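Local structure of luciferase-like enzymeAMP-CoA-ligase (Zophobas atratus, 4W8O) at residues V97-D101 and M225-M231. The protein is a luciferase-like member of the adenylate-forming ANL superfamily from a nonluminescent mealworm, and probably activates carboxylic acids with ATP and joins them to coenzyme A. Residues are numbered along the deposited sequence; the frame is centred on the assembly and turned at random.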
loop_
_atom_site.group_PDB
_atom_site.type_symbol
_atom_site.label_atom_id
_atom_site.label_comp_id
_atom_site.label_asym_id
_atom_site.label_seq_id
_atom_site.Cartn_x
_atom_site.Cartn_y
_atom_site.Cartn_z
ATOM N N VAL A 97 10.681 -5.107 -6.255
ATOM C CA VAL A 97 9.656 -4.414 -7.054
ATOM C C VAL A 97 9.386 -3.017 -6.530
ATOM O O VAL A 97 9.372 -2.789 -5.321
ATOM C CB VAL A 97 8.319 -5.189 -7.149
ATOM C CG1 VAL A 97 8.546 -6.545 -7.791
ATOM C CG2 VAL A 97 7.645 -5.347 -5.784
ATOM N N VAL A 98 9.175 -2.088 -7.460
ATOM C CA VAL A 98 8.957 -0.688 -7.131
ATOM C C VAL A 98 8.064 -0.020 -8.177
ATOM O O VAL A 98 8.193 -0.270 -9.370
ATOM C CB VAL A 98 10.301 0.074 -6.980
ATOM C CG1 VAL A 98 11.108 0.059 -8.270
ATOM C CG2 VAL A 98 10.055 1.507 -6.521
ATOM N N ASN A 99 7.161 0.832 -7.720
ATOM C CA ASN A 99 6.233 1.522 -8.611
ATOM C C ASN A 99 6.508 3.017 -8.707
ATOM O O ASN A 99 6.853 3.660 -7.713
ATOM C CB ASN A 99 4.802 1.269 -8.146
ATOM C CG ASN A 99 4.476 -0.210 -8.079
ATOM O OD1 ASN A 99 4.125 -0.809 -9.084
ATOM N ND2 ASN A 99 4.633 -0.817 -6.889
ATOM N N LEU A 100 6.365 3.556 -9.917
ATOM C CA LEU A 100 6.445 4.993 -10.155
ATOM C C LEU A 100 5.056 5.562 -10.418
ATOM O O LEU A 100 4.179 4.860 -10.907
ATOM C CB LEU A 100 7.328 5.286 -11.359
ATOM C CG LEU A 100 8.711 4.651 -11.354
ATOM C CD1 LEU A 100 9.422 5.022 -12.639
ATOM C CD2 LEU A 100 9.533 5.067 -10.145
ATOM N N ASP A 101 4.866 6.835 -10.090
ATOM C CA ASP A 101 3.586 7.508 -10.295
ATOM C C ASP A 101 3.581 8.090 -11.708
ATOM O O ASP A 101 4.433 8.917 -12.031
ATOM C CB ASP A 101 3.407 8.629 -9.267
ATOM C CG ASP A 101 1.967 9.153 -9.179
ATOM O OD1 ASP A 101 1.176 9.002 -10.142
ATOM O OD2 ASP A 101 1.636 9.745 -8.125
ATOM N N MET A 225 -0.272 1.833 -7.466
ATOM C CA MET A 225 0.668 1.001 -6.703
ATOM C C MET A 225 1.925 1.761 -6.287
ATOM O O MET A 225 2.744 1.256 -5.531
ATOM C CB MET A 225 1.037 -0.257 -7.500
ATOM C CG MET A 225 -0.133 -1.203 -7.749
ATOM S SD MET A 225 -0.808 -1.905 -6.230
ATOM C CE MET A 225 -2.363 -2.567 -6.832
ATOM N N TYR A 226 2.075 2.981 -6.790
ATOM C CA TYR A 226 3.063 3.923 -6.281
ATOM C C TYR A 226 2.904 4.141 -4.772
ATOM O O TYR A 226 3.887 4.257 -4.044
ATOM C CB TYR A 226 2.884 5.250 -6.999
ATOM C CG TYR A 226 3.732 6.384 -6.490
ATOM C CD1 TYR A 226 5.093 6.435 -6.764
ATOM C CD2 TYR A 226 3.167 7.430 -5.760
ATOM C CE1 TYR A 226 5.877 7.484 -6.311
ATOM C CE2 TYR A 226 3.939 8.494 -5.316
ATOM C CZ TYR A 226 5.294 8.514 -5.593
ATOM O OH TYR A 226 6.074 9.557 -5.159
ATOM N N TRP A 227 1.658 4.206 -4.322
ATOM C CA TRP A 227 1.352 4.507 -2.930
ATOM C C TRP A 227 1.356 3.240 -2.092
ATOM O O TRP A 227 0.909 2.181 -2.537
ATOM C CB TRP A 227 -0.007 5.210 -2.827
ATOM C CG TRP A 227 -0.043 6.517 -3.590
ATOM C CD1 TRP A 227 -0.597 6.736 -4.823
ATOM C CD2 TRP A 227 0.520 7.768 -3.177
ATOM N NE1 TRP A 227 -0.424 8.049 -5.194
ATOM C CE2 TRP A 227 0.258 8.705 -4.205
ATOM C CE3 TRP A 227 1.214 8.192 -2.031
ATOM C CZ2 TRP A 227 0.668 10.036 -4.131
ATOM C CZ3 TRP A 227 1.619 9.522 -1.952
ATOM C CH2 TRP A 227 1.343 10.431 -3.001
ATOM N N ILE A 228 1.889 3.365 -0.886
ATOM C CA ILE A 228 1.837 2.307 0.117
ATOM C C ILE A 228 0.442 1.689 0.222
ATOM O O ILE A 228 0.314 0.483 0.319
ATOM C CB ILE A 228 2.320 2.824 1.495
ATOM C CG1 ILE A 228 2.387 1.698 2.538
ATOM C CG2 ILE A 228 1.427 3.936 2.009
ATOM C CD1 ILE A 228 3.464 0.675 2.288
ATOM N N THR A 229 -0.608 2.502 0.180
ATOM C CA THR A 229 -1.969 1.971 0.304
ATOM C C THR A 229 -2.330 0.999 -0.827
ATOM O O THR A 229 -2.962 -0.036 -0.588
ATOM C CB THR A 229 -3.005 3.096 0.358
ATOM O OG1 THR A 229 -2.807 3.977 -0.756
ATOM C CG2 THR A 229 -2.863 3.880 1.648
ATOM N N GLY A 230 -1.941 1.325 -2.054
ATOM C CA GLY A 230 -2.171 0.419 -3.176
ATOM C C GLY A 230 -1.546 -0.958 -2.945
ATOM O O GLY A 230 -2.217 -1.983 -3.047
ATOM N N MET A 231 -0.253 -0.966 -2.634
ATOM C CA MET A 231 0.495 -2.205 -2.422
ATOM C C MET A 231 0.027 -2.949 -1.182
ATOM O O MET A 231 -0.083 -4.175 -1.205
ATOM C CB MET A 231 2.004 -1.913 -2.296
ATOM C CG MET A 231 2.686 -1.600 -3.614
ATOM S SD MET A 231 2.694 -3.016 -4.732
ATOM C CE MET A 231 3.763 -4.161 -3.862
HETATM O O HOH W 1 6.382 3.793 -4.760
HETATM O O HOH W 2 -0.883 9.892 -7.458
#
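D101 CB sits over the face of the Y226 ring, a CH-pi contact 3.6 Å from the ring centroid and 12° off its normal. The D101 carboxylate is tilted 45° from the ring plane, with OD2 above the CD2 side. With CG anti to the backbone N (chi1 174°), Y226 brings CD1 to 3.4 Å from N99 O, which approaches at the ring edge. The CD2 edge of Y226 lies 3.5 Å above the W227 ring, over its centre. A water donates to both N99 O and Y226 O; a second donates to D101 OD2 and accepts from W227 NE1, while D101 OD1 takes the backbone N-H of T103. In the AMP-binding domain, strand 96-99, parallel to 72-76 and 179-184, and the residues after it meet the turn into helix 228-239, whose I228 and T229 line a pocket holding a polyethylene glycol, probably from the crystallisation liquor. Replacing Y226 by an alanine is likely to leave D101 CB without the ring face beneath it and the W227 face without the edge that covers it. N99 and M225 run side by side, N99 CG 3.5 Å from M225 CB, and M231, doubly bent, places SD 3.6 Å from N99 ND2.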